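Local coordinates for protein thioesterase (PDB 6VAP) that probably removes stalled or wrongly loaded acyl groups from the carrier proteins of the borrelidin polyketide synthase, as type II thioesterases do, at residues Asp240-Leu243 against Gly244-Glu248; Arg18-His21 against Pro22-Gln26; Arg168-Leu171 against Pro172-Gly176; Asn78-Phe81 against Pro82-Ala86. All blocks are in the same frame, centred on the assembly; numbering follows the deposited sequence.

Contact 1: Asp240-Leu243 against Gly244-Glu248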
loop_
_atom_site.group_PDB
_atom_site.type_symbol
_atom_site.label_atom_id
_atom_site.label_comp_id
_atom_site.label_asym_id
_atom_site.label_seq_id
_atom_site.Cartn_x
_atom_site.Cartn_y
_atom_site.Cartn_z
ATOM N N ASP A 240 -4.018 14.399 -8.145
ATOM C CA ASP A 240 -5.219 15.111 -7.717
ATOM C C ASP A 240 -6.470 14.252 -7.900
ATOM O O ASP A 240 -7.358 14.225 -7.036
ATOM C CB ASP A 240 -5.345 16.422 -8.478
ATOM C CG ASP A 240 -4.576 17.544 -7.808
ATOM O OD1 ASP A 240 -4.640 17.656 -6.560
ATOM O OD2 ASP A 240 -3.899 18.311 -8.526
ATOM N N ALA A 241 -6.553 13.514 -9.001
ATOM C CA ALA A 241 -7.718 12.646 -9.180
ATOM C C ALA A 241 -7.774 11.553 -8.105
ATOM O O ALA A 241 -8.838 11.250 -7.548
ATOM C CB ALA A 241 -7.686 12.015 -10.575
ATOM N N ILE A 242 -6.647 10.919 -7.817
ATOM C CA ILE A 242 -6.659 9.874 -6.794
ATOM C C ILE A 242 -6.973 10.450 -5.414
ATOM O O ILE A 242 -7.636 9.810 -4.588
ATOM C CB ILE A 242 -5.319 9.128 -6.805
ATOM C CG1 ILE A 242 -5.163 8.413 -8.158
ATOM C CG2 ILE A 242 -5.263 8.143 -5.644
ATOM C CD1 ILE A 242 -3.867 7.655 -8.294
ATOM N N LEU A 243 -6.473 11.649 -5.129
ATOM C CA LEU A 243 -6.784 12.298 -3.860
ATOM C C LEU A 243 -8.275 12.584 -3.727
ATOM O O LEU A 243 -8.840 12.439 -2.630
ATOM C CB LEU A 243 -5.987 13.590 -3.718
ATOM C CG LEU A 243 -4.486 13.475 -3.770
ATOM C CD1 LEU A 243 -3.854 14.897 -3.784
ATOM C CD2 LEU A 243 -3.958 12.671 -2.602
ATOM N N GLY A 244 -8.922 13.009 -4.819
ATOM C CA GLY A 244 -10.366 13.162 -4.786
ATOM C C GLY A 244 -11.113 11.850 -4.605
ATOM O O GLY A 244 -12.174 11.814 -3.983
ATOM N N ILE A 245 -10.589 10.757 -5.153
ATOM C CA ILE A 245 -11.199 9.447 -4.933
ATOM C C ILE A 245 -11.023 9.027 -3.476
ATOM O O ILE A 245 -11.962 8.551 -2.822
ATOM C CB ILE A 245 -10.581 8.425 -5.904
ATOM C CG1 ILE A 245 -11.222 8.581 -7.296
ATOM C CG2 ILE A 245 -10.785 7.020 -5.410
ATOM C CD1 ILE A 245 -10.423 7.939 -8.419
ATOM N N ILE A 246 -9.807 9.189 -2.948
ATOM C CA ILE A 246 -9.578 8.880 -1.545
ATOM C C ILE A 246 -10.517 9.704 -0.682
ATOM O O ILE A 246 -11.184 9.167 0.199
ATOM C CB ILE A 246 -8.105 9.116 -1.177
ATOM C CG1 ILE A 246 -7.222 8.021 -1.782
ATOM C CG2 ILE A 246 -7.940 9.194 0.318
ATOM C CD1 ILE A 246 -5.737 8.399 -1.778
ATOM N N ALA A 247 -10.603 11.013 -0.938
ATOM C CA ALA A 247 -11.408 11.900 -0.106
ATOM C C ALA A 247 -12.872 11.508 -0.166
ATOM O O ALA A 247 -13.571 11.560 0.849
ATOM C CB ALA A 247 -11.202 13.347 -0.556
ATOM N N GLU A 248 -13.363 11.119 -1.347
ATOM C CA GLU A 248 -14.754 10.689 -1.451
ATOM C C GLU A 248 -15.021 9.499 -0.534
ATOM O O GLU A 248 -16.074 9.421 0.113
ATOM C CB GLU A 248 -15.084 10.335 -2.902
ATOM C CG GLU A 248 -16.559 10.026 -3.155
ATOM C CD GLU A 248 -17.467 11.204 -2.846
ATOM O OE1 GLU A 248 -17.147 12.332 -3.273
ATOM O OE2 GLU A 248 -18.497 10.998 -2.170
#
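The flat groups between Ile-242 and Ile-246 are peptide groups: the carbonyl of Ile-242 receives the N-H of Ile-246 in an N to O distance of 2.8 Å. The N-H points almost straight at the oxygen (170°), while the donor is tilted 21° out of the carbonyl plane. Residues 240-248 are consecutive turns of the alpha-helix 239-250, the last helix of this alpha/beta-hydrolase chain. Three further i to i+4 bonds support that reading, from Gly-244 N to Asp-240 O (3.0 Å), from Ile-245 N to Ala-241 O, and from Ala-247 N to Leu-243 O (2.8 Å).

Side-chain carbons of the next turn also pack close to two of these oxygens. Because the CG1 branch of Ile-246 stands anti to its carbonyl carbon and beside its own N (chi1 -73°), it bends back toward the previous turn, and CG1 lies 3.4 Å from Ile-242 O. Ile-245 adopts the same rotamer and lays its CB, CG1 and CD1 alongside Ala-241 O.

Beyond the helix itself, Ile-242 and Ile-246 both touch Phe-95 of strand 92-97, whereas Leu-243 rests on Val-43 and Ala-46 of helix 41-47. Ile-245 turns instead to Asp-226 and Phe-228 of strand 223-228, at one border of the sheet. Between the two isoleucines that share Phe-95, the methyl CG2 of Ile-242 touches the terminal CD1 of Ile-246 at 3.9 Å.

Contact 2: Arg18-His21 against Pro22-Gln26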
loop_
_atom_site.group_PDB
_atom_site.type_symbol
_atom_site.label_atom_id
_atom_site.label_comp_id
_atom_site.label_asym_id
_atom_site.label_seq_id
_atom_site.Cartn_x
_atom_site.Cartn_y
_atom_site.Cartn_z
ATOM N N ARG A 18 1.404 15.496 8.928
ATOM C CA ARG A 18 0.622 16.687 9.192
ATOM C C ARG A 18 -0.335 16.468 10.359
ATOM O O ARG A 18 -0.734 15.337 10.641
ATOM C CB ARG A 18 -0.170 17.084 7.941
ATOM C CG ARG A 18 0.681 17.437 6.731
ATOM C CD ARG A 18 1.225 18.841 6.798
ATOM N NE ARG A 18 1.822 19.256 5.530
ATOM C CZ ARG A 18 3.100 19.079 5.206
ATOM N NH1 ARG A 18 3.932 18.489 6.052
ATOM N NH2 ARG A 18 3.545 19.496 4.031
ATOM N N PRO A 19 -0.717 17.538 11.044
ATOM C CA PRO A 19 -1.724 17.383 12.102
ATOM C C PRO A 19 -3.094 17.115 11.511
ATOM O O PRO A 19 -3.423 17.565 10.410
ATOM C CB PRO A 19 -1.705 18.727 12.837
ATOM C CG PRO A 19 -0.546 19.523 12.254
ATOM C CD PRO A 19 -0.239 18.926 10.902
ATOM N N ALA A 20 -3.913 16.408 12.277
ATOM C CA ALA A 20 -5.247 16.034 11.833
ATOM C C ALA A 20 -6.259 16.363 12.922
ATOM O O ALA A 20 -5.947 16.287 14.118
ATOM C CB ALA A 20 -5.311 14.552 11.481
ATOM N N HIS A 21 -7.465 16.748 12.495
ATOM C CA HIS A 21 -8.546 16.959 13.434
ATOM C C HIS A 21 -8.766 15.686 14.257
ATOM O O HIS A 21 -8.494 14.567 13.800
ATOM C CB HIS A 21 -9.833 17.337 12.696
ATOM C CG HIS A 21 -9.790 18.680 12.033
ATOM N ND1 HIS A 21 -9.024 19.721 12.513
ATOM C CD2 HIS A 21 -10.425 19.153 10.933
ATOM C CE1 HIS A 21 -9.199 20.781 11.744
ATOM N NE2 HIS A 21 -10.034 20.461 10.771
ATOM N N PRO A 22 -9.242 15.821 15.492
ATOM C CA PRO A 22 -9.636 14.613 16.233
ATOM C C PRO A 22 -10.758 13.840 15.573
ATOM O O PRO A 22 -10.813 12.611 15.704
ATOM C CB PRO A 22 -10.081 15.157 17.593
ATOM C CG PRO A 22 -9.427 16.528 17.701
ATOM C CD PRO A 22 -9.355 17.049 16.301
ATOM N N THR A 23 -11.662 14.522 14.872
ATOM C CA THR A 23 -12.733 13.846 14.147
ATOM C C THR A 23 -12.267 13.200 12.848
ATOM O O THR A 23 -13.064 12.501 12.210
ATOM C CB THR A 23 -13.854 14.842 13.825
ATOM O OG1 THR A 23 -13.275 16.093 13.424
ATOM C CG2 THR A 23 -14.737 15.055 15.037
ATOM N N ALA A 24 -11.011 13.395 12.456
ATOM C CA ALA A 24 -10.598 13.061 11.104
ATOM C C ALA A 24 -10.615 11.543 10.908
ATOM O O ALA A 24 -10.119 10.795 11.756
ATOM C CB ALA A 24 -9.194 13.624 10.816
ATOM N N PRO A 25 -11.106 11.063 9.778
ATOM C CA PRO A 25 -10.880 9.654 9.451
ATOM C C PRO A 25 -9.406 9.422 9.221
ATOM O O PRO A 25 -8.678 10.342 8.841
ATOM C CB PRO A 25 -11.670 9.450 8.157
ATOM C CG PRO A 25 -12.567 10.648 8.045
ATOM C CD PRO A 25 -11.871 11.761 8.737
ATOM N N GLN A 26 -8.986 8.164 9.397
ATOM C CA GLN A 26 -7.589 7.758 9.268
ATOM C C GLN A 26 -7.339 7.084 7.919
ATOM O O GLN A 26 -8.166 6.310 7.429
ATOM C CB GLN A 26 -7.167 6.799 10.382
ATOM C CG GLN A 26 -6.840 7.472 11.699
ATOM C CD GLN A 26 -6.228 6.511 12.696
ATOM O OE1 GLN A 26 -6.286 5.296 12.517
ATOM N NE2 GLN A 26 -5.633 7.048 13.750
#
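A type I beta turn from His-21 to Ala-24 reverses the loop between strands 14-15 and 26-30, with Pro-22 and Thr-23 as its two central residues. Its closing bond runs from Ala-24 N to His-21 O at 3.1 Å. The N-H is fairly well aimed (158°), yet the donor sits above the carbonyl, 71° out of its plane, so the bond does not follow a lone pair.

Side chains fill in around this bond. Ala-24 points its methyl back into the turn, where CB lies 3.2 Å from His-21 O. That methyl also faces the one before the turn, with Ala-20 CB and Ala-24 CB 4.0 Å apart, so the two arms touch as well as being bonded. Thr-23 places OG1 between its own N and carbonyl carbon (chi1 41°), which brings the hydroxyl oxygen to 3.7 Å from His-21 CB. The end of the His-21 side chain leads away from the turn, and the side chain touches Pro-49.

The arms of the turn are held separately: His-21 shares a backbone bond with Pro-49, and Pro-25 shares one with Asp-52. Where strand 26-30 begins, the side chain of Gln-26 is bonded at both ends of its amide, OE1 accepting from His-89 N and NE2 donating to Arg-87 O. With phi of its second residue fixed by the pyrrolidine ring and a single i to i+3 bond across it, this is a classic proline-containing type I turn, here at the surface, leading into strand 26-30 of the alpha/beta-hydrolase sheet.

Contact 3: Arg168-Leu171 against Pro172-Gly176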
loop_
_atom_site.group_PDB
_atom_site.type_symbol
_atom_site.label_atom_id
_atom_site.label_comp_id
_atom_site.label_asym_id
_atom_site.label_seq_id
_atom_site.Cartn_x
_atom_site.Cartn_y
_atom_site.Cartn_z
ATOM N N ARG A 168 23.529 1.280 -3.568
ATOM C CA ARG A 168 23.987 0.075 -2.881
ATOM C C ARG A 168 23.563 0.087 -1.419
ATOM O O ARG A 168 23.227 -0.961 -0.857
ATOM C CB ARG A 168 25.504 -0.053 -2.999
ATOM C CG ARG A 168 26.037 0.220 -4.401
ATOM C CD ARG A 168 27.286 -0.607 -4.699
ATOM N NE ARG A 168 27.013 -2.041 -4.646
ATOM C CZ ARG A 168 27.834 -2.949 -4.125
ATOM N NH1 ARG A 168 29.001 -2.585 -3.608
ATOM N NH2 ARG A 168 27.483 -4.229 -4.123
ATOM N N MET A 169 23.581 1.262 -0.787
ATOM C CA MET A 169 23.015 1.392 0.551
ATOM C C MET A 169 21.536 1.031 0.565
ATOM O O MET A 169 21.044 0.464 1.547
ATOM C CB MET A 169 23.208 2.821 1.062
ATOM C CG MET A 169 24.168 2.942 2.231
ATOM S SD MET A 169 24.151 4.612 2.920
ATOM C CE MET A 169 24.806 5.559 1.572
ATOM N N ALA A 170 20.814 1.338 -0.511
ATOM C CA ALA A 170 19.380 1.088 -0.583
ATOM C C ALA A 170 19.046 -0.249 -1.231
ATOM O O ALA A 170 17.920 -0.740 -1.068
ATOM C CB ALA A 170 18.701 2.212 -1.366
ATOM N N LEU A 171 19.993 -0.856 -1.948
ATOM C CA LEU A 171 19.672 -2.070 -2.692
ATOM C C LEU A 171 19.181 -3.195 -1.797
ATOM O O LEU A 171 18.189 -3.850 -2.155
ATOM C CB LEU A 171 20.892 -2.512 -3.501
ATOM C CG LEU A 171 20.587 -3.036 -4.907
ATOM C CD1 LEU A 171 19.915 -1.981 -5.770
ATOM C CD2 LEU A 171 21.868 -3.529 -5.569
ATOM N N PRO A 172 19.809 -3.477 -0.655
ATOM C CA PRO A 172 19.283 -4.551 0.204
ATOM C C PRO A 172 17.820 -4.370 0.548
ATOM O O PRO A 172 17.077 -5.357 0.609
ATOM C CB PRO A 172 20.183 -4.480 1.450
ATOM C CG PRO A 172 21.457 -3.864 0.965
ATOM C CD PRO A 172 21.068 -2.908 -0.136
ATOM N N ALA A 173 17.385 -3.129 0.781
ATOM C CA ALA A 173 15.979 -2.883 1.085
ATOM C C ALA A 173 15.102 -3.052 -0.152
ATOM O O ALA A 173 13.994 -3.600 -0.062
ATOM C CB ALA A 173 15.806 -1.483 1.668
ATOM N N ILE A 174 15.582 -2.608 -1.318
ATOM C CA ILE A 174 14.816 -2.794 -2.548
ATOM C C ILE A 174 14.688 -4.277 -2.879
ATOM O O ILE A 174 13.607 -4.763 -3.214
ATOM C CB ILE A 174 15.471 -2.018 -3.701
ATOM C CG1 ILE A 174 15.527 -0.504 -3.359
ATOM C CG2 ILE A 174 14.733 -2.262 -5.009
ATOM C CD1 ILE A 174 16.396 0.290 -4.290
ATOM N N ARG A 175 15.778 -5.026 -2.760
ATOM C CA ARG A 175 15.732 -6.454 -3.047
ATOM C C ARG A 175 14.761 -7.150 -2.110
ATOM O O ARG A 175 13.913 -7.917 -2.559
ATOM C CB ARG A 175 17.134 -7.059 -2.941
ATOM C CG ARG A 175 17.211 -8.534 -3.343
ATOM C CD ARG A 175 18.585 -9.111 -3.056
ATOM N NE ARG A 175 19.642 -8.469 -3.845
ATOM C CZ ARG A 175 19.886 -8.722 -5.132
ATOM N NH1 ARG A 175 19.142 -9.602 -5.801
ATOM N NH2 ARG A 175 20.883 -8.096 -5.755
ATOM N N GLY A 176 14.872 -6.894 -0.802
ATOM C CA GLY A 176 13.924 -7.457 0.151
ATOM C C GLY A 176 12.477 -7.115 -0.158
ATOM O O GLY A 176 11.593 -7.959 -0.021
HETATM O O HOH W 1 18.893 -0.687 2.324
#
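Arg-175 N donates to Leu-171 O at 2.7 Å in a nearly linear bond (174°), and Ile-174 N reaches Ala-170 O at 3.0 Å. Ala-170 O has a second donor in Ala-173 N, but that bond is weak, bent to 120°. One residue earlier the regular pattern opens. Met-169 O stands 5.2 Å from Ala-173 N, and a water spans the gap, donating to Met-169 O at 2.6 Å and accepting from Ala-173 N at 3.3 Å.

Pro-172 probably causes this: its ring nitrogen carries no hydrogen, and its CD takes up room in the turn before. Arg-168 O meets Pro-172 CD at 3.0 Å in place of an N-H. The same CD is also close to Leu-171 CB, at 3.4 Å, inside usual carbon contact.

Farther out, Ile-174 swings CG1 back beside its own N (chi1 -60°), so CD1 approaches the methyl CB of Ala-170. Leu-171 is buried against Leu-146 and Val-147 of helix 143-149. The guanidinium of Arg-175 reaches the carbonyls of Leu-141 and His-139, and poorly ordered Arg-168 forms a salt bridge with Asp-143.

The chemistry implies a proline kink in helix 167-182: the missing N-H removes one bond, and the bulk of the ring probably pushes Met-169 O and Ala-173 N apart, a gap bridged by water before regular turns resume.

Contact 4: Asn78-Phe81 against Pro82-Ala86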
loop_
_atom_site.group_PDB
_atom_site.type_symbol
_atom_site.label_atom_id
_atom_site.label_comp_id
_atom_site.label_asym_id
_atom_site.label_seq_id
_atom_site.Cartn_x
_atom_site.Cartn_y
_atom_site.Cartn_z
ATOM N N ASN A 78 2.495 -8.935 9.971
ATOM C CA ASN A 78 2.443 -9.402 11.341
ATOM C C ASN A 78 3.166 -8.448 12.272
ATOM O O ASN A 78 2.716 -8.222 13.395
ATOM C CB ASN A 78 3.038 -10.791 11.405
ATOM C CG ASN A 78 2.091 -11.858 10.891
ATOM O OD1 ASN A 78 0.879 -11.660 10.838
ATOM N ND2 ASN A 78 2.656 -13.014 10.495
ATOM N N GLN A 79 4.309 -7.908 11.847
ATOM C CA GLN A 79 5.015 -6.921 12.666
ATOM C C GLN A 79 4.276 -5.581 12.683
ATOM O O GLN A 79 4.249 -4.883 13.714
ATOM C CB GLN A 79 6.445 -6.727 12.130
ATOM C CG GLN A 79 7.366 -7.888 12.410
ATOM C CD GLN A 79 8.823 -7.532 12.206
ATOM O OE1 GLN A 79 9.256 -6.432 12.515
ATOM N NE2 GLN A 79 9.580 -8.463 11.680
ATOM N N LEU A 80 3.673 -5.202 11.552
ATOM C CA LEU A 80 3.077 -3.878 11.459
ATOM C C LEU A 80 1.723 -3.817 12.146
ATOM O O LEU A 80 1.360 -2.766 12.682
ATOM C CB LEU A 80 2.953 -3.492 9.990
ATOM C CG LEU A 80 2.193 -2.244 9.645
ATOM C CD1 LEU A 80 2.815 -1.016 10.338
ATOM C CD2 LEU A 80 2.201 -2.075 8.116
ATOM N N PHE A 81 0.981 -4.921 12.173
ATOM C CA PHE A 81 -0.389 -4.855 12.668
ATOM C C PHE A 81 -0.465 -4.406 14.105
ATOM O O PHE A 81 -1.271 -3.500 14.378
ATOM C CB PHE A 81 -1.082 -6.198 12.470
ATOM C CG PHE A 81 -2.558 -6.149 12.759
ATOM C CD1 PHE A 81 -3.381 -5.207 12.129
ATOM C CD2 PHE A 81 -3.128 -7.041 13.646
ATOM C CE1 PHE A 81 -4.722 -5.157 12.407
ATOM C CE2 PHE A 81 -4.485 -7.000 13.902
ATOM C CZ PHE A 81 -5.277 -6.052 13.288
ATOM N N PRO A 82 0.275 -4.999 15.064
ATOM C CA PRO A 82 0.192 -4.524 16.454
ATOM C C PRO A 82 0.494 -3.056 16.604
ATOM O O PRO A 82 -0.069 -2.398 17.486
ATOM C CB PRO A 82 1.236 -5.380 17.188
ATOM C CG PRO A 82 1.635 -6.459 16.223
ATOM C CD PRO A 82 1.336 -6.010 14.881
ATOM N N VAL A 83 1.405 -2.530 15.795
ATOM C CA VAL A 83 1.732 -1.113 15.868
ATOM C C VAL A 83 0.554 -0.282 15.384
ATOM O O VAL A 83 0.136 0.675 16.044
ATOM C CB VAL A 83 2.997 -0.810 15.047
ATOM C CG1 VAL A 83 3.381 0.652 15.169
ATOM C CG2 VAL A 83 4.150 -1.717 15.535
ATOM N N LEU A 84 0.017 -0.618 14.203
ATOM C CA LEU A 84 -1.163 0.090 13.719
ATOM C C LEU A 84 -2.347 -0.101 14.646
ATOM O O LEU A 84 -3.155 0.817 14.794
ATOM C CB LEU A 84 -1.536 -0.372 12.316
ATOM C CG LEU A 84 -0.682 0.242 11.213
ATOM C CD1 LEU A 84 -0.883 -0.577 9.954
ATOM C CD2 LEU A 84 -1.055 1.720 10.980
ATOM N N ARG A 85 -2.467 -1.276 15.271
ATOM C CA ARG A 85 -3.539 -1.513 16.238
ATOM C C ARG A 85 -3.555 -0.453 17.340
ATOM O O ARG A 85 -4.618 0.073 17.695
ATOM C CB ARG A 85 -3.385 -2.900 16.855
ATOM C CG ARG A 85 -3.983 -4.010 16.044
ATOM C CD ARG A 85 -4.333 -5.205 16.923
ATOM N NE ARG A 85 -5.557 -4.962 17.673
ATOM C CZ ARG A 85 -6.360 -5.922 18.114
ATOM N NH1 ARG A 85 -6.056 -7.195 17.879
ATOM N NH2 ARG A 85 -7.459 -5.609 18.794
ATOM N N ALA A 86 -2.387 -0.135 17.908
ATOM C CA ALA A 86 -2.328 0.831 19.005
ATOM C C ALA A 86 -2.684 2.251 18.570
ATOM O O ALA A 86 -3.037 3.075 19.414
ATOM C CB ALA A 86 -0.931 0.819 19.632
#
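Leu-84 N gives its hydrogen to Leu-80 O at 3.0 Å in an almost straight bond (175°), and Arg-85 N is satisfied by Phe-81 O at 2.7 Å. Pro-82 cannot donate to the turn before, because its ring nitrogen has no hydrogen. Asn-78 O accordingly faces a carbon, Pro-82 CD, at 3.0 Å, and helix 73-87 is kinked there. The carbonyl of Pro-82 remains a working acceptor and receives Ala-86 N at 3.3 Å. At the side-chain level, Asn-78 OD1 accepts a hydrogen bond from Arg-110 NH2.

Arg-85 adds an apolar interaction to its backbone bond. Its CG stands over the centre of the Phe-81 ring, 3.7 Å from the centroid and 12° off the ring normal, the geometry of a CH-pi contact. The next methylene follows toward the rim of the ring, Arg-85 CD lying 3.5 Å from Phe-81 CE2. Phe-81 makes this possible by holding CG anti to its backbone N (chi1 -171°), which directs the ring along the helix toward the following turn. The aliphatic stem, rather than the guanidinium, therefore carries the interaction over the face.

One step round the helix, Leu-80 CG and Leu-84 CD1 meet at 3.5 Å. These two leucines both press on Leu-107 of helix 99-113 and reach strand 26-30 through Leu-30 and Ile-28 respectively. Phe-81 packs edge-to-face with Phe-111 of the same neighbouring helix, and Val-83 joins Leu-84 on Ile-14 of strand 14-15.

How the contacts relate
From the N terminus, contact 2 comes first and forms a turn in the loop joining strands 14-15 and 26-30, which have strand 52-56 between them in the sheet. Contact 4 follows within helix 73-87, packed on helix 99-113 and the sheet, then contact 3 within helix 167-182, against helix 143-149, and contact 1 within helix 239-250, against helix 41-47 and the sheet. All four are local and in series; none nests or crosses. Contact 2 approaches contact 4 to about 6 Å and contact 1 to about 7 Å between nearest atoms. Contacts 1 and 3 lie on opposite sides of the chain's centre. Contacts 3 and 4 each contain a proline kink; contact 1 is regular helix.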